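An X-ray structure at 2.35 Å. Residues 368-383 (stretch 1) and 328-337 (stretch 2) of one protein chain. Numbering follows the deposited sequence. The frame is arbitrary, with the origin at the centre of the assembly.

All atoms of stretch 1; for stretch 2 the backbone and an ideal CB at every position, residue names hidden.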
ATOM      1  N   ASP A 368      25.370  -9.357  -1.806  1.00 46.69           N
ATOM      2  CA  ASP A 368      26.640 -10.073  -1.893  1.00 45.88           C
ATOM      3  C   ASP A 368      27.152 -10.100  -3.320  1.00 45.16           C
ATOM      4  O   ASP A 368      28.343  -9.880  -3.564  1.00 45.34           O
ATOM      5  CB  ASP A 368      26.488 -11.509  -1.381  1.00 48.45           C
ATOM      6  CG  ASP A 368      26.400 -11.593   0.124  1.00 45.89           C
ATOM      7  OD1 ASP A 368      26.793 -10.628   0.796  1.00 47.26           O
ATOM      8  OD2 ASP A 368      25.951 -12.635   0.632  1.00 48.51           O
ATOM      9  N   TYR A 369      26.268 -10.365  -4.282  1.00 44.78           N
ATOM     10  CA  TYR A 369      26.722 -10.371  -5.666  1.00 46.59           C
ATOM     11  C   TYR A 369      27.153  -8.977  -6.107  1.00 45.06           C
ATOM     12  O   TYR A 369      28.195  -8.827  -6.753  1.00 46.01           O
ATOM     13  CB  TYR A 369      25.642 -10.929  -6.591  1.00 46.09           C
ATOM     14  CG  TYR A 369      26.121 -10.975  -8.014  1.00 48.43           C
ATOM     15  CD1 TYR A 369      26.852 -12.059  -8.496  1.00 51.09           C
ATOM     16  CD2 TYR A 369      25.884  -9.913  -8.868  1.00 46.50           C
ATOM     17  CE1 TYR A 369      27.313 -12.079  -9.810  1.00 50.48           C
ATOM     18  CE2 TYR A 369      26.339  -9.917 -10.158  1.00 50.28           C
ATOM     19  CZ  TYR A 369      27.047 -10.993 -10.632  1.00 53.29           C
ATOM     20  OH  TYR A 369      27.478 -10.953 -11.935  1.00 54.83           O
ATOM     21  N   LEU A 370      26.373  -7.946  -5.769  1.00 46.76           N
ATOM     22  CA  LEU A 370      26.747  -6.590  -6.168  1.00 46.05           C
ATOM     23  C   LEU A 370      28.097  -6.196  -5.580  1.00 44.90           C
ATOM     24  O   LEU A 370      28.921  -5.577  -6.264  1.00 43.40           O
ATOM     25  CB  LEU A 370      25.677  -5.594  -5.736  1.00 46.82           C
ATOM     26  CG  LEU A 370      24.488  -5.417  -6.664  1.00 46.53           C
ATOM     27  CD1 LEU A 370      23.576  -4.364  -6.085  1.00 43.60           C
ATOM     28  CD2 LEU A 370      24.972  -5.027  -8.042  1.00 45.80           C
ATOM     29  N   LYS A 371      28.348  -6.561  -4.319  1.00 43.02           N
ATOM     30  CA  LYS A 371      29.641  -6.250  -3.716  1.00 50.10           C
ATOM     31  C   LYS A 371      30.781  -6.918  -4.482  1.00 49.07           C
ATOM     32  O   LYS A 371      31.803  -6.282  -4.763  1.00 47.51           O
ATOM     33  CB  LYS A 371      29.656  -6.668  -2.242  1.00 51.01           C
ATOM     34  CG  LYS A 371      30.649  -5.880  -1.378  1.00 61.18           C
ATOM     35  CD  LYS A 371      30.742  -6.420   0.062  1.00 66.76           C
ATOM     36  CE  LYS A 371      32.026  -5.944   0.764  1.00 77.16           C
ATOM     37  NZ  LYS A 371      32.710  -6.997   1.585  1.00 85.50           N
ATOM     38  N   GLU A 372      30.620  -8.195  -4.844  1.00 48.50           N
ATOM     39  CA  GLU A 372      31.701  -8.896  -5.538  1.00 51.35           C
ATOM     40  C   GLU A 372      31.901  -8.349  -6.943  1.00 50.50           C
ATOM     41  O   GLU A 372      33.039  -8.181  -7.393  1.00 53.25           O
ATOM     42  CB  GLU A 372      31.422 -10.398  -5.598  1.00 51.71           C
ATOM     43  CG  GLU A 372      31.953 -11.189  -4.417  1.00 57.23           C
ATOM     44  CD  GLU A 372      33.436 -10.971  -4.182  1.00 59.98           C
ATOM     45  OE1 GLU A 372      34.173 -10.697  -5.159  1.00 64.68           O
ATOM     46  OE2 GLU A 372      33.860 -11.074  -3.011  1.00 62.74           O
ATOM     47  N   ALA A 373      30.808  -8.055  -7.648  1.00 48.46           N
ATOM     48  CA  ALA A 373      30.930  -7.594  -9.022  1.00 46.77           C
ATOM     49  C   ALA A 373      31.496  -6.186  -9.113  1.00 48.70           C
ATOM     50  O   ALA A 373      32.000  -5.810 -10.176  1.00 49.65           O
ATOM     51  CB  ALA A 373      29.580  -7.660  -9.720  1.00 45.73           C
ATOM     52  N   THR A 374      31.409  -5.398  -8.035  1.00 49.68           N
ATOM     53  CA  THR A 374      32.059  -4.090  -8.009  1.00 52.59           C
ATOM     54  C   THR A 374      33.537  -4.193  -7.642  1.00 52.29           C
ATOM     55  O   THR A 374      34.344  -3.411  -8.154  1.00 52.40           O
ATOM     56  CB  THR A 374      31.346  -3.144  -7.033  1.00 50.95           C
ATOM     57  OG1 THR A 374      31.013  -3.849  -5.826  1.00 53.69           O
ATOM     58  CG2 THR A 374      30.074  -2.577  -7.665  1.00 49.39           C
ATOM     59  N   LYS A 375      33.902  -5.149  -6.775  1.00 52.80           N
ATOM     60  CA  LYS A 375      35.295  -5.332  -6.366  1.00 53.48           C
ATOM     61  C   LYS A 375      36.231  -5.369  -7.567  1.00 59.15           C
ATOM     62  O   LYS A 375      37.338  -4.822  -7.526  1.00 58.70           O
ATOM     63  CB  LYS A 375      35.426  -6.622  -5.557  1.00 51.55           C
ATOM     64  CG  LYS A 375      35.992  -6.448  -4.159  1.00 59.37           C
ATOM     65  CD  LYS A 375      35.929  -7.763  -3.363  1.00 60.37           C
ATOM     66  CE  LYS A 375      36.004  -7.523  -1.855  1.00 65.08           C
ATOM     67  NZ  LYS A 375      36.045  -8.802  -1.090  1.00 73.21           N
ATOM     68  N   VAL A 376      35.779  -5.983  -8.665  1.00 60.56           N
ATOM     69  CA  VAL A 376      36.632  -6.198  -9.826  1.00 60.59           C
ATOM     70  C   VAL A 376      37.011  -4.898 -10.526  1.00 63.32           C
ATOM     71  O   VAL A 376      37.992  -4.867 -11.278  1.00 65.93           O
ATOM     72  CB  VAL A 376      35.931  -7.173 -10.791  1.00 59.80           C
ATOM     73  CG1 VAL A 376      36.846  -7.558 -11.941  1.00 64.46           C
ATOM     74  CG2 VAL A 376      35.468  -8.417 -10.029  1.00 57.14           C
ATOM     75  N   PHE A 377      36.280  -3.810 -10.306  1.00 58.30           N
ATOM     76  CA  PHE A 377      36.709  -2.580 -10.953  1.00 61.65           C
ATOM     77  C   PHE A 377      37.892  -1.933 -10.253  1.00 62.25           C
ATOM     78  O   PHE A 377      38.460  -0.976 -10.797  1.00 66.19           O
ATOM     79  CB  PHE A 377      35.550  -1.596 -11.058  1.00 56.53           C
ATOM     80  CG  PHE A 377      34.502  -2.023 -12.034  1.00 54.82           C
ATOM     81  CD1 PHE A 377      33.629  -3.055 -11.720  1.00 51.53           C
ATOM     82  CD2 PHE A 377      34.396  -1.412 -13.269  1.00 54.56           C
ATOM     83  CE1 PHE A 377      32.658  -3.459 -12.614  1.00 47.66           C
ATOM     84  CE2 PHE A 377      33.423  -1.810 -14.171  1.00 52.86           C
ATOM     85  CZ  PHE A 377      32.555  -2.834 -13.847  1.00 49.35           C
ATOM     86  N   ASP A 378      38.266  -2.419  -9.065  1.00 62.34           N
ATOM     87  CA  ASP A 378      39.533  -2.057  -8.435  1.00 71.97           C
ATOM     88  C   ASP A 378      39.587  -0.571  -8.047  1.00 69.98           C
ATOM     89  O   ASP A 378      40.668   0.020  -7.955  1.00 72.54           O
ATOM     90  CB  ASP A 378      40.691  -2.446  -9.372  1.00 70.55           C
ATOM     91  CG  ASP A 378      42.047  -2.181  -8.785  1.00 75.82           C
ATOM     92  OD1 ASP A 378      42.284  -2.626  -7.643  1.00 72.51           O
ATOM     93  OD2 ASP A 378      42.861  -1.521  -9.476  1.00 76.62           O
ATOM     94  N   GLN A 379      38.434   0.053  -7.794  1.00 61.41           N
ATOM     95  CA  GLN A 379      38.367   1.498  -7.601  1.00 60.66           C
ATOM     96  C   GLN A 379      37.447   1.849  -6.438  1.00 64.82           C
ATOM     97  O   GLN A 379      36.288   1.419  -6.404  1.00 57.69           O
ATOM     98  CB  GLN A 379      37.883   2.183  -8.878  1.00 63.83           C
ATOM     99  CG  GLN A 379      38.937   2.254  -9.959  1.00 71.13           C
ATOM    100  CD  GLN A 379      39.361   3.674 -10.237  1.00 71.47           C
ATOM    101  OE1 GLN A 379      39.976   4.321  -9.391  1.00 67.49           O
ATOM    102  NE2 GLN A 379      39.022   4.175 -11.421  1.00 74.54           N
ATOM    103  N   LYS A 380      37.957   2.674  -5.513  1.00 63.76           N
ATOM    104  CA  LYS A 380      37.276   2.889  -4.241  1.00 61.38           C
ATOM    105  C   LYS A 380      35.996   3.708  -4.404  1.00 59.85           C
ATOM    106  O   LYS A 380      35.031   3.507  -3.649  1.00 55.24           O
ATOM    107  CB  LYS A 380      38.224   3.548  -3.236  1.00 65.16           C
ATOM    108  CG  LYS A 380      37.628   3.656  -1.828  1.00 72.46           C
ATOM    109  CD  LYS A 380      38.421   2.851  -0.795  1.00 82.05           C
ATOM    110  CE  LYS A 380      37.889   3.093   0.624  1.00 82.22           C
ATOM    111  NZ  LYS A 380      37.037   1.982   1.164  1.00 74.89           N
ATOM    112  N   PHE A 381      35.951   4.628  -5.374  1.00 55.50           N
ATOM    113  CA  PHE A 381      34.715   5.367  -5.604  1.00 57.19           C
ATOM    114  C   PHE A 381      33.600   4.461  -6.122  1.00 58.99           C
ATOM    115  O   PHE A 381      32.422   4.837  -6.047  1.00 50.59           O
ATOM    116  CB  PHE A 381      34.959   6.531  -6.570  1.00 53.68           C
ATOM    117  CG  PHE A 381      34.897   6.146  -8.024  1.00 59.93           C
ATOM    118  CD1 PHE A 381      36.022   5.657  -8.677  1.00 59.64           C
ATOM    119  CD2 PHE A 381      33.713   6.288  -8.747  1.00 58.80           C
ATOM    120  CE1 PHE A 381      35.968   5.306 -10.021  1.00 63.24           C
ATOM    121  CE2 PHE A 381      33.647   5.931 -10.093  1.00 58.84           C
ATOM    122  CZ  PHE A 381      34.775   5.447 -10.732  1.00 60.94           C
ATOM    123  N   PHE A 382      33.949   3.275  -6.625  1.00 55.77           N
ATOM    124  CA  PHE A 382      33.014   2.322  -7.206  1.00 50.85           C
ATOM    125  C   PHE A 382      32.986   1.044  -6.380  1.00 49.25           C
ATOM    126  O   PHE A 382      33.249  -0.044  -6.903  1.00 47.22           O
ATOM    127  CB  PHE A 382      33.420   2.022  -8.657  1.00 54.76           C
ATOM    128  CG  PHE A 382      32.290   1.533  -9.539  1.00 50.94           C
ATOM    129  CD1 PHE A 382      31.364   2.426 -10.067  1.00 47.84           C
ATOM    130  CD2 PHE A 382      32.174   0.187  -9.863  1.00 47.98           C
ATOM    131  CE1 PHE A 382      30.325   1.983 -10.890  1.00 47.86           C
ATOM    132  CE2 PHE A 382      31.136  -0.266 -10.681  1.00 49.36           C
ATOM    133  CZ  PHE A 382      30.209   0.635 -11.195  1.00 43.21           C
ATOM    134  N   SER A 383      32.663   1.154  -5.093  1.00 46.58           N
ATOM    135  CA  SER A 383      32.690   0.008  -4.198  1.00 46.57           C
ATOM    136  C   SER A 383      31.502   0.088  -3.251  1.00 48.50           C
ATOM    137  O   SER A 383      30.844   1.125  -3.149  1.00 48.19           O
ATOM    138  CB  SER A 383      34.000  -0.039  -3.412  1.00 48.97           C
ATOM    139  OG  SER A 383      34.437   1.276  -3.120  1.00 52.63           O
ATOM    140  N   UNK A 328      18.762 -10.129 -13.778  1.00 38.75           N
ATOM    141  CA  UNK A 328      19.671 -11.261 -13.690  1.00 42.36           C
ATOM    142  C   UNK A 328      21.090 -10.778 -13.400  1.00 44.08           C
ATOM    143  O   UNK A 328      21.435  -9.609 -13.614  1.00 43.41           O
ATOM    144  CB  UNK A 328      19.636 -12.080 -14.982  1.00 42.36           C
ATOM    145  N   UNK A 329      21.926 -11.707 -12.930  1.00 43.97           N
ATOM    146  CA  UNK A 329      23.311 -11.366 -12.618  1.00 45.86           C
ATOM    147  C   UNK A 329      24.026 -10.760 -13.817  1.00 44.97           C
ATOM    148  O   UNK A 329      24.745  -9.763 -13.675  1.00 47.63           O
ATOM    149  CB  UNK A 329      24.065 -12.607 -12.136  1.00 45.86           C
ATOM    150  N   UNK A 330      23.827 -11.325 -15.011  1.00 43.91           N
ATOM    151  CA  UNK A 330      24.482 -10.772 -16.195  1.00 48.55           C
ATOM    152  C   UNK A 330      23.961  -9.380 -16.525  1.00 43.25           C
ATOM    153  O   UNK A 330      24.714  -8.540 -17.028  1.00 46.97           O
ATOM    154  CB  UNK A 330      24.281 -11.701 -17.394  1.00 48.55           C
ATOM    155  N   UNK A 331      22.693  -9.107 -16.234  1.00 45.36           N
ATOM    156  CA  UNK A 331      22.172  -7.760 -16.426  1.00 44.50           C
ATOM    157  C   UNK A 331      22.758  -6.790 -15.409  1.00 42.79           C
ATOM    158  O   UNK A 331      22.962  -5.615 -15.722  1.00 40.67           O
ATOM    159  CB  UNK A 331      20.645  -7.763 -16.330  1.00 44.50           C
ATOM    160  N   UNK A 332      23.038  -7.258 -14.191  1.00 41.47           N
ATOM    161  CA  UNK A 332      23.733  -6.395 -13.247  1.00 43.21           C
ATOM    162  C   UNK A 332      25.143  -6.121 -13.730  1.00 41.99           C
ATOM    163  O   UNK A 332      25.619  -4.978 -13.673  1.00 41.64           O
ATOM    164  CB  UNK A 332      23.759  -7.024 -11.852  1.00 43.21           C
ATOM    165  N   UNK A 333      25.810  -7.154 -14.239  1.00 44.64           N
ATOM    166  CA  UNK A 333      27.144  -6.980 -14.792  1.00 44.69           C
ATOM    167  C   UNK A 333      27.135  -5.928 -15.892  1.00 44.68           C
ATOM    168  O   UNK A 333      27.857  -4.926 -15.817  1.00 47.70           O
ATOM    169  CB  UNK A 333      27.679  -8.308 -15.330  1.00 44.69           C
ATOM    170  N   UNK A 334      26.297  -6.121 -16.914  1.00 46.15           N
ATOM    171  CA  UNK A 334      26.252  -5.152 -18.005  1.00 47.77           C
ATOM    172  C   UNK A 334      25.950  -3.755 -17.485  1.00 47.32           C
ATOM    173  O   UNK A 334      26.463  -2.762 -18.018  1.00 48.61           O
ATOM    174  CB  UNK A 334      25.205  -5.564 -19.042  1.00 47.77           C
ATOM    175  N   UNK A 335      25.135  -3.661 -16.431  1.00 47.53           N
ATOM    176  CA  UNK A 335      24.770  -2.353 -15.891  1.00 45.44           C
ATOM    177  C   UNK A 335      25.951  -1.693 -15.189  1.00 41.11           C
ATOM    178  O   UNK A 335      26.215  -0.509 -15.400  1.00 43.20           O
ATOM    179  CB  UNK A 335      23.594  -2.488 -14.921  1.00 45.44           C
ATOM    180  N   UNK A 336      26.660  -2.440 -14.337  1.00 39.29           N
ATOM    181  CA  UNK A 336      27.831  -1.891 -13.659  1.00 43.55           C
ATOM    182  C   UNK A 336      28.844  -1.342 -14.647  1.00 47.57           C
ATOM    183  O   UNK A 336      29.464  -0.304 -14.401  1.00 50.44           O
ATOM    184  CB  UNK A 336      28.487  -2.960 -12.783  1.00 43.55           C
ATOM    185  N   UNK A 337      29.030  -2.032 -15.772  1.00 48.32           N
ATOM    186  CA  UNK A 337      30.020  -1.590 -16.745  1.00 47.30           C
ATOM    187  C   UNK A 337      29.692  -0.196 -17.250  1.00 47.81           C
ATOM    188  O   UNK A 337      30.561   0.686 -17.289  1.00 46.82           O
ATOM    189  CB  UNK A 337      30.100  -2.572 -17.916  1.00 47.30           C
TER

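Position 328 lies just before the helix, with phi/psi of -74/162, and its CB has nothing of stretch 1 within 5.5 Å. Its neighbours therefore matter more than stretch 1: the first turn of a helix leaves backbone NH groups without partners, so a short acceptor such as Ser, Thr, Asp or Asn is suitable. The residue is Ser328, whose OG accepts from the N of position 331 at 3.3 Å, a capping bond.

Position 329 points toward stretch 1, and its ideal CB is 3.7 Å from Tyr369 CZ. A flat or apolar group could lie over the phenol: an aromatic ring, His, or a longer aliphatic chain. The residue is His329. With chi1 at -75° its imidazole stacks face to face on the Tyr369 ring, centroids 3.9 Å apart and planes at 14°, and His329 ND1 comes within 3.6 Å of Tyr369 CD1. His329 CB also lies over the phenol face, 4.1 Å from the Tyr369 ring centroid, a CH-pi contact that adds to the stack.

Position 330 points away, with nothing of stretch 1 within 5.5 Å of its ideal CB, so stretch 1 sets no demand and polar or charged residues are acceptable; Lys330 makes no contact with stretch 1. Position 331 is also beyond the reach of stretch 1, so a helix-compatible residue such as Glu, Gln or Ala would do. Glu331 OE1 accepts from Ser328 N at 2.8 Å, so with the capping bond the two residues are paired reciprocally.

Position 332 points toward stretch 1, its ideal CB 4.2 Å from Tyr369 CE2 and 4.5 Å from Leu370 CD2. These carbon surroundings favour Leu, Ile, Met or Val. Leu332 fits them, with CB 4.2 Å from Tyr369 CE2 and CD1 4.3 Å from Leu370 CD2.

At position 333 the CB points sideways, 4.3 Å from Tyr369 OH. A flexible polar chain could bend back to that hydroxyl, so Gln, Glu, Lys or Arg are all reasonable. In Gln333 the end does come nearer: CG lies at the edge of the phenol ring, 3.1 Å from Tyr369 OH, and NE2 donates a weak hydrogen bond to Tyr369 OH at 3.4 Å.

Positions 334 and 335 have no neighbour in stretch 1 within 5.5 Å of their ideal CB, so any helix-tolerant residue, such as Ala, Lys, Glu or Ser, is possible. Lys334 makes no contact with it, while Ser335 OG donates to Glu331 O at 2.7 Å, within its own helix.

Position 336 points toward a hollow lined by Ala373, Thr374, Phe377 and Phe382, its ideal CB 4.2 Å from Phe377 CE1 and 4.3 Å from Phe382 CZ. A branched or flexible apolar chain such as Leu, Met or Ile would suit. Leu336 has the largest covered area in stretch 2: CD1 lies 3.6 Å from Ala373 CB and 3.9 Å from Thr374 CG2, while CD2 is 4.0 Å from Phe382 CZ.

Position 337 points away, though its ideal CB is 4.8 Å from Phe377 CZ, so small or polar residues are plausible. Thr337 places its CA at the edge of the Phe377 ring, 4.0 Å from Phe377 CZ, and its OG1 donates weakly to Gln333 O.

Stretch 2, residues 328-337: SHKELQKSLT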
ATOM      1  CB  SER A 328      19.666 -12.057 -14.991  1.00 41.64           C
ATOM      2  OG  SER A 328      20.237 -11.272 -16.013  1.00 45.56           O
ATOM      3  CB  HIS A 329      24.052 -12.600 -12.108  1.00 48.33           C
ATOM      4  CG  HIS A 329      23.684 -12.977 -10.709  1.00 47.70           C
ATOM      5  ND1 HIS A 329      24.273 -14.026 -10.037  1.00 55.43           N
ATOM      6  CD2 HIS A 329      22.779 -12.443  -9.853  1.00 52.89           C
ATOM      7  CE1 HIS A 329      23.743 -14.127  -8.831  1.00 52.09           C
ATOM      8  NE2 HIS A 329      22.836 -13.176  -8.691  1.00 54.56           N
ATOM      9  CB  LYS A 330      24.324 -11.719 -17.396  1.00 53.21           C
ATOM     10  CG  LYS A 330      22.915 -11.806 -18.002  1.00 67.89           C
ATOM     11  CD  LYS A 330      22.200 -13.137 -17.657  1.00 71.96           C
ATOM     12  CE  LYS A 330      20.826 -13.255 -18.334  1.00 65.45           C
ATOM     13  NZ  LYS A 330      20.163 -14.487 -17.904  1.00 70.46           N
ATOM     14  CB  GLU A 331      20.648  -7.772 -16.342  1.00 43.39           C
ATOM     15  CG  GLU A 331      20.000  -8.377 -17.566  1.00 43.14           C
ATOM     16  CD  GLU A 331      18.565  -8.802 -17.335  1.00 49.63           C
ATOM     17  OE1 GLU A 331      18.105  -8.842 -16.165  1.00 46.15           O
ATOM     18  OE2 GLU A 331      17.897  -9.111 -18.343  1.00 59.20           O
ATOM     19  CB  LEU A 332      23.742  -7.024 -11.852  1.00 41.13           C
ATOM     20  CG  LEU A 332      22.336  -7.124 -11.253  1.00 40.68           C
ATOM     21  CD1 LEU A 332      22.314  -7.865  -9.917  1.00 42.57           C
ATOM     22  CD2 LEU A 332      21.703  -5.743 -11.138  1.00 38.20           C
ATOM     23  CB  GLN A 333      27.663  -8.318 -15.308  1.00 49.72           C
ATOM     24  CG  GLN A 333      28.384  -9.145 -14.270  1.00 55.30           C
ATOM     25  CD  GLN A 333      29.530  -9.950 -14.872  1.00 72.70           C
ATOM     26  OE1 GLN A 333      29.844  -9.804 -16.058  1.00 79.02           O
ATOM     27  NE2 GLN A 333      30.159 -10.804 -14.059  1.00 70.05           N
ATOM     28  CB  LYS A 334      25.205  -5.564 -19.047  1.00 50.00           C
ATOM     29  CG  LYS A 334      25.681  -6.611 -20.057  1.00 56.10           C
ATOM     30  CD  LYS A 334      24.620  -7.690 -20.290  1.00 59.70           C
ATOM     31  CE  LYS A 334      24.495  -8.067 -21.763  1.00 65.62           C
ATOM     32  NZ  LYS A 334      25.775  -8.545 -22.355  1.00 70.58           N
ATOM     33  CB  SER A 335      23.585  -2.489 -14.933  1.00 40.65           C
ATOM     34  OG  SER A 335      22.426  -2.928 -15.621  1.00 45.05           O
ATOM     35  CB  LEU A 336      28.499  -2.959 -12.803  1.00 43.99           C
ATOM     36  CG  LEU A 336      27.729  -3.401 -11.568  1.00 45.30           C
ATOM     37  CD1 LEU A 336      28.595  -4.385 -10.807  1.00 45.35           C
ATOM     38  CD2 LEU A 336      27.365  -2.193 -10.713  1.00 41.18           C
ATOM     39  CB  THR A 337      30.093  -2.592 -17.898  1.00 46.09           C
ATOM     40  OG1 THR A 337      30.679  -3.804 -17.419  1.00 45.29           O
ATOM     41  CG2 THR A 337      30.933  -2.053 -19.033  1.00 47.18           C
TER
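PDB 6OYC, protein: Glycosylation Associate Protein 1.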